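Dioxygenase (Pseudomonas brassicacearum, PDB 5V2D) probably cleaves the central double bond of lignin-derived stilbenes with molecular oxygen at a non-haem iron centre, as a lignostilbene-alpha,beta-dioxygenase. Local coordinates at residues A[267-279]-A[319-333]. Numbering follows the deposited sequence.
Sequences PHFQWQPDLPQLF and MPVTGGNIFYFFPQA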
loop_
_atom_site.group_PDB
_atom_site.type_symbol
_atom_site.label_atom_id
_atom_site.label_comp_id
_atom_site.label_asym_id
_atom_site.label_seq_id
_atom_site.Cartn_x
_atom_site.Cartn_y
_atom_site.Cartn_z
ATOM N N PRO A 267 -17.001 4.311 -13.094
ATOM C CA PRO A 267 -16.016 4.109 -12.034
ATOM C C PRO A 267 -16.484 4.492 -10.650
ATOM O O PRO A 267 -17.311 5.389 -10.478
ATOM C CB PRO A 267 -14.845 4.990 -12.476
ATOM C CG PRO A 267 -15.110 5.345 -13.948
ATOM C CD PRO A 267 -16.605 5.437 -13.997
ATOM N N HIS A 268 -15.930 3.824 -9.631
ATOM C CA HIS A 268 -16.271 4.130 -8.229
ATOM C C HIS A 268 -15.890 5.564 -7.855
ATOM O O HIS A 268 -16.657 6.239 -7.211
ATOM C CB HIS A 268 -15.586 3.153 -7.314
ATOM C CG HIS A 268 -15.967 3.264 -5.858
ATOM N ND1 HIS A 268 -16.769 2.334 -5.244
ATOM C CD2 HIS A 268 -15.573 4.139 -4.905
ATOM C CE1 HIS A 268 -16.888 2.671 -3.968
ATOM N NE2 HIS A 268 -16.208 3.779 -3.748
ATOM N N PHE A 269 -14.728 6.012 -8.289
ATOM C CA PHE A 269 -14.227 7.346 -7.995
ATOM C C PHE A 269 -14.056 8.182 -9.281
ATOM O O PHE A 269 -13.786 7.634 -10.344
ATOM C CB PHE A 269 -12.805 7.261 -7.388
ATOM C CG PHE A 269 -12.753 6.613 -6.033
ATOM C CD1 PHE A 269 -13.218 7.279 -4.919
ATOM C CD2 PHE A 269 -12.253 5.346 -5.887
ATOM C CE1 PHE A 269 -13.147 6.683 -3.659
ATOM C CE2 PHE A 269 -12.189 4.727 -4.640
ATOM C CZ PHE A 269 -12.657 5.404 -3.534
ATOM N N GLN A 270 -14.090 9.489 -9.092
ATOM C CA GLN A 270 -13.810 10.456 -10.146
ATOM C C GLN A 270 -12.983 11.624 -9.625
ATOM O O GLN A 270 -13.337 12.261 -8.643
ATOM C CB GLN A 270 -15.177 10.997 -10.651
ATOM C CG GLN A 270 -15.057 11.892 -11.882
ATOM C CD GLN A 270 -16.392 12.456 -12.313
ATOM O OE1 GLN A 270 -16.924 13.372 -11.684
ATOM N NE2 GLN A 270 -16.928 11.893 -13.333
ATOM N N TRP A 271 -11.915 11.945 -10.302
ATOM C CA TRP A 271 -11.075 13.102 -9.922
ATOM C C TRP A 271 -11.806 14.415 -10.118
ATOM O O TRP A 271 -12.484 14.573 -11.120
ATOM C CB TRP A 271 -9.833 13.095 -10.767
ATOM C CG TRP A 271 -8.869 14.181 -10.440
ATOM C CD1 TRP A 271 -8.635 15.314 -11.162
ATOM C CD2 TRP A 271 -7.989 14.200 -9.353
ATOM N NE1 TRP A 271 -7.686 16.045 -10.566
ATOM C CE2 TRP A 271 -7.250 15.387 -9.449
ATOM C CE3 TRP A 271 -7.723 13.295 -8.288
ATOM C CZ2 TRP A 271 -6.252 15.726 -8.528
ATOM C CZ3 TRP A 271 -6.728 13.657 -7.366
ATOM C CH2 TRP A 271 -6.029 14.855 -7.488
ATOM N N GLN A 272 -11.681 15.293 -9.129
ATOM C CA GLN A 272 -12.277 16.634 -9.104
ATOM C C GLN A 272 -11.098 17.605 -9.064
ATOM O O GLN A 272 -10.426 17.709 -8.078
ATOM C CB GLN A 272 -13.150 16.811 -7.903
ATOM C CG GLN A 272 -14.224 15.729 -7.733
ATOM C CD GLN A 272 -15.116 15.567 -8.959
ATOM O OE1 GLN A 272 -15.505 16.526 -9.471
ATOM N NE2 GLN A 272 -15.377 14.362 -9.428
ATOM N N PRO A 273 -10.780 18.253 -10.194
ATOM C CA PRO A 273 -9.595 19.111 -10.241
ATOM C C PRO A 273 -9.705 20.475 -9.524
ATOM O O PRO A 273 -8.749 21.174 -9.393
ATOM C CB PRO A 273 -9.409 19.341 -11.752
ATOM C CG PRO A 273 -10.806 19.314 -12.279
ATOM C CD PRO A 273 -11.447 18.190 -11.510
ATOM N N ASP A 274 -10.866 20.808 -9.018
ATOM C CA ASP A 274 -11.144 22.114 -8.413
ATOM C C ASP A 274 -11.644 21.913 -6.983
ATOM O O ASP A 274 -12.433 22.674 -6.480
ATOM C CB ASP A 274 -12.235 22.814 -9.264
ATOM C CG ASP A 274 -13.483 21.968 -9.424
ATOM O OD1 ASP A 274 -13.496 20.696 -9.108
ATOM O OD2 ASP A 274 -14.469 22.585 -9.874
ATOM N N LEU A 275 -11.209 20.846 -6.336
ATOM C CA LEU A 275 -11.609 20.503 -4.962
ATOM C C LEU A 275 -10.340 20.517 -4.114
ATOM O O LEU A 275 -9.402 19.788 -4.403
ATOM C CB LEU A 275 -12.106 19.088 -4.892
ATOM C CG LEU A 275 -13.415 18.677 -4.312
ATOM C CD1 LEU A 275 -13.280 17.212 -3.891
ATOM C CD2 LEU A 275 -13.989 19.565 -3.238
ATOM N N PRO A 276 -10.309 21.331 -3.084
ATOM C CA PRO A 276 -9.124 21.321 -2.214
ATOM C C PRO A 276 -8.842 19.918 -1.591
ATOM O O PRO A 276 -9.751 19.177 -1.239
ATOM C CB PRO A 276 -9.478 22.346 -1.150
ATOM C CG PRO A 276 -10.499 23.268 -1.768
ATOM C CD PRO A 276 -11.279 22.402 -2.721
ATOM N N GLN A 277 -7.571 19.590 -1.508
ATOM C CA GLN A 277 -7.109 18.536 -0.611
ATOM C C GLN A 277 -7.683 18.901 0.744
ATOM O O GLN A 277 -7.646 20.066 1.151
ATOM C CB GLN A 277 -5.583 18.485 -0.611
ATOM C CG GLN A 277 -4.999 17.871 -1.876
ATOM C CD GLN A 277 -3.505 18.021 -1.922
ATOM O OE1 GLN A 277 -2.777 17.144 -1.492
ATOM N NE2 GLN A 277 -3.038 19.160 -2.363
ATOM N N LEU A 278 -8.275 17.951 1.423
ATOM C CA LEU A 278 -8.894 18.235 2.724
ATOM C C LEU A 278 -8.258 17.292 3.777
ATOM O O LEU A 278 -7.900 16.156 3.470
ATOM C CB LEU A 278 -10.358 18.009 2.546
ATOM C CG LEU A 278 -11.354 18.617 3.445
ATOM C CD1 LEU A 278 -11.241 20.124 3.586
ATOM C CD2 LEU A 278 -12.768 18.246 2.999
ATOM N N PHE A 279 -8.122 17.768 5.012
ATOM C CA PHE A 279 -7.588 16.976 6.117
ATOM C C PHE A 279 -8.481 17.146 7.337
ATOM O O PHE A 279 -8.745 18.312 7.754
ATOM C CB PHE A 279 -6.189 17.462 6.463
ATOM C CG PHE A 279 -5.223 17.379 5.311
ATOM C CD1 PHE A 279 -5.125 18.408 4.371
ATOM C CD2 PHE A 279 -4.440 16.241 5.146
ATOM C CE1 PHE A 279 -4.253 18.351 3.332
ATOM C CE2 PHE A 279 -3.532 16.167 4.107
ATOM C CZ PHE A 279 -3.414 17.212 3.208
ATOM N N MET A 319 4.644 13.150 3.649
ATOM C CA MET A 319 4.132 12.299 2.602
ATOM C C MET A 319 4.513 12.855 1.211
ATOM O O MET A 319 4.629 14.039 1.057
ATOM C CB MET A 319 2.588 12.255 2.651
ATOM C CG MET A 319 1.945 13.588 2.466
ATOM S SD MET A 319 0.141 13.576 2.165
ATOM C CE MET A 319 -0.392 13.249 3.806
ATOM N N PRO A 320 4.575 11.988 0.196
ATOM C CA PRO A 320 4.585 12.481 -1.197
ATOM C C PRO A 320 3.287 13.213 -1.454
ATOM O O PRO A 320 2.221 12.840 -0.889
ATOM C CB PRO A 320 4.696 11.211 -2.034
ATOM C CG PRO A 320 5.127 10.156 -1.082
ATOM C CD PRO A 320 4.578 10.529 0.269
ATOM N N VAL A 321 3.395 14.275 -2.250
ATOM C CA VAL A 321 2.270 15.010 -2.760
ATOM C C VAL A 321 2.503 15.188 -4.271
ATOM O O VAL A 321 3.635 15.573 -4.692
ATOM C CB VAL A 321 2.136 16.339 -2.080
ATOM C CG1 VAL A 321 0.909 17.111 -2.633
ATOM C CG2 VAL A 321 1.932 16.173 -0.580
ATOM N N THR A 322 1.496 14.858 -5.069
ATOM C CA THR A 322 1.634 14.932 -6.509
ATOM C C THR A 322 0.692 15.993 -7.030
ATOM O O THR A 322 -0.461 16.069 -6.615
ATOM C CB THR A 322 1.274 13.596 -7.153
ATOM O OG1 THR A 322 2.144 12.636 -6.608
ATOM C CG2 THR A 322 1.421 13.617 -8.683
ATOM N N GLY A 323 1.176 16.811 -7.954
ATOM C CA GLY A 323 0.351 17.932 -8.457
ATOM C C GLY A 323 -0.573 17.579 -9.620
ATOM O O GLY A 323 -0.589 18.303 -10.591
ATOM N N GLY A 324 -1.396 16.531 -9.495
ATOM C CA GLY A 324 -2.467 16.225 -10.452
ATOM C C GLY A 324 -2.894 14.778 -10.331
ATOM O O GLY A 324 -2.348 14.049 -9.502
ATOM N N ASN A 325 -3.864 14.369 -11.159
ATOM C CA ASN A 325 -4.429 13.042 -11.081
ATOM C C ASN A 325 -3.484 11.986 -11.695
ATOM O O ASN A 325 -3.311 11.941 -12.913
ATOM C CB ASN A 325 -5.769 12.948 -11.795
ATOM C CG ASN A 325 -6.436 11.621 -11.596
ATOM O OD1 ASN A 325 -6.092 10.919 -10.664
ATOM N ND2 ASN A 325 -7.374 11.259 -12.481
ATOM N N ILE A 326 -2.939 11.125 -10.844
ATOM C CA ILE A 326 -2.128 9.970 -11.316
ATOM C C ILE A 326 -2.971 8.695 -11.593
ATOM O O ILE A 326 -2.472 7.711 -12.125
ATOM C CB ILE A 326 -1.041 9.660 -10.267
ATOM C CG1 ILE A 326 0.144 8.916 -10.930
ATOM C CG2 ILE A 326 -1.637 8.908 -9.077
ATOM C CD1 ILE A 326 1.492 8.991 -10.159
ATOM N N PHE A 327 -4.236 8.724 -11.194
ATOM C CA PHE A 327 -5.147 7.615 -11.331
ATOM C C PHE A 327 -5.904 7.733 -12.639
ATOM O O PHE A 327 -7.018 8.222 -12.698
ATOM C CB PHE A 327 -6.002 7.437 -10.024
ATOM C CG PHE A 327 -5.181 6.892 -8.792
ATOM C CD1 PHE A 327 -3.919 6.217 -8.945
ATOM C CD2 PHE A 327 -5.653 7.029 -7.515
ATOM C CE1 PHE A 327 -3.194 5.701 -7.816
ATOM C CE2 PHE A 327 -4.948 6.536 -6.400
ATOM C CZ PHE A 327 -3.723 5.858 -6.536
ATOM N N TYR A 328 -5.268 7.211 -13.706
ATOM C CA TYR A 328 -5.883 7.224 -15.047
ATOM C C TYR A 328 -7.243 6.509 -15.093
ATOM O O TYR A 328 -8.079 6.894 -15.878
ATOM C CB TYR A 328 -4.882 6.738 -16.159
ATOM C CG TYR A 328 -4.546 5.262 -16.033
ATOM C CD1 TYR A 328 -3.389 4.809 -15.319
ATOM C CD2 TYR A 328 -5.448 4.300 -16.539
ATOM C CE1 TYR A 328 -3.138 3.440 -15.147
ATOM C CE2 TYR A 328 -5.206 2.928 -16.381
ATOM C CZ TYR A 328 -4.056 2.502 -15.684
ATOM O OH TYR A 328 -3.903 1.102 -15.549
ATOM N N PHE A 329 -7.516 5.540 -14.191
ATOM C CA PHE A 329 -8.792 4.769 -14.166
ATOM C C PHE A 329 -9.866 5.441 -13.365
ATOM O O PHE A 329 -11.022 4.940 -13.250
ATOM C CB PHE A 329 -8.500 3.335 -13.594
ATOM C CG PHE A 329 -7.448 3.312 -12.499
ATOM C CD1 PHE A 329 -6.119 3.122 -12.783
ATOM C CD2 PHE A 329 -7.800 3.553 -11.181
ATOM C CE1 PHE A 329 -5.129 3.155 -11.775
ATOM C CE2 PHE A 329 -6.798 3.561 -10.169
ATOM C CZ PHE A 329 -5.486 3.378 -10.455
ATOM N N PHE A 330 -9.533 6.597 -12.760
ATOM C CA PHE A 330 -10.567 7.443 -12.161
ATOM C C PHE A 330 -10.525 8.853 -12.792
ATOM O O PHE A 330 -10.305 9.822 -12.115
ATOM C CB PHE A 330 -10.397 7.588 -10.629
ATOM C CG PHE A 330 -10.288 6.253 -9.862
ATOM C CD1 PHE A 330 -11.196 5.218 -10.096
ATOM C CD2 PHE A 330 -9.320 6.068 -8.866
ATOM C CE1 PHE A 330 -11.118 4.043 -9.388
ATOM C CE2 PHE A 330 -9.259 4.910 -8.133
ATOM C CZ PHE A 330 -10.138 3.873 -8.421
ATOM N N PRO A 331 -10.749 8.937 -14.110
ATOM C CA PRO A 331 -10.558 10.228 -14.785
ATOM C C PRO A 331 -11.565 11.240 -14.330
ATOM O O PRO A 331 -12.688 10.867 -13.845
ATOM C CB PRO A 331 -10.756 9.896 -16.290
ATOM C CG PRO A 331 -11.687 8.697 -16.263
ATOM C CD PRO A 331 -11.213 7.888 -15.039
ATOM N N GLN A 332 -11.196 12.513 -14.451
ATOM C CA GLN A 332 -12.209 13.554 -14.278
ATOM C C GLN A 332 -13.355 13.461 -15.287
ATOM O O GLN A 332 -13.266 12.699 -16.243
ATOM C CB GLN A 332 -11.582 14.951 -14.299
ATOM C CG GLN A 332 -10.764 15.274 -15.542
ATOM C CD GLN A 332 -10.079 16.601 -15.416
ATOM O OE1 GLN A 332 -9.289 16.830 -14.516
ATOM N NE2 GLN A 332 -10.365 17.482 -16.337
ATOM N N ALA A 333 -14.432 14.192 -15.022
ATOM C CA ALA A 333 -15.702 14.114 -15.793
ATOM C C ALA A 333 -15.454 14.298 -17.307
ATOM O O ALA A 333 -15.922 13.472 -18.083
ATOM C CB ALA A 333 -16.730 15.109 -15.304
HETATM O O HOH W 1 -14.016 8.461 -13.007
HETATM O O HOH W 2 -14.415 15.525 -12.759
#
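Strand 269-271 meets the loop 324-333 through one direct backbone hydrogen bond, Trp271 N to Phe330 O (3.2 Å), while one water bridges Phe269 O to Pro331 O and a second joins Trp271 O to Ala333 N. The indole of Trp271 lies flat on the amide of Asn325, their planes 3° apart, with Asn325 CB 3.5 Å from the centroid of the five-membered ring in a CH-pi contact. Asn325 reaches this indole face because its CG stands anti to the backbone N (chi1 -174°), and it is held there by an Asx turn in which OD1 accepts from Phe327 N at 2.9 Å. Gln332 OE1 approaches the indole edge near CD1, its amide almost coplanar with the ring, while NE2 hydrogen-bonds to Asp334 OD2; Trp271 NE1 hydrogen-bonds to Asp299 OD1. Replacing this indole by an alanine would probably strip the Asn325 amide of its stacking partner and leave Asp299 without the NE1 donor. Further along, Phe269 turns its ring edge to the face of Phe330, centroids 5.1 Å apart and planes at 71°, and Phe269 CB also sits over that face; the ring of Phe329 adjoins the opposite one. The extended Gln270 side chain runs alongside the backbone of Pro331 and Ala333, its OE1 accepting from Gln272 NE2 on a lone pair (2.9 Å). Strand 269-271 pairs with strand 255-257, whose Leu255 packs on Phe327 and Phe330. At the other end, Phe279 and Met319, both against Trp350, loosely join strands 276-283 and 314-322 of separate antiparallel sheets, consistent with neighbouring blades of the family's beta-propeller. The Met319 side chain is about 11 Å from the bound iron.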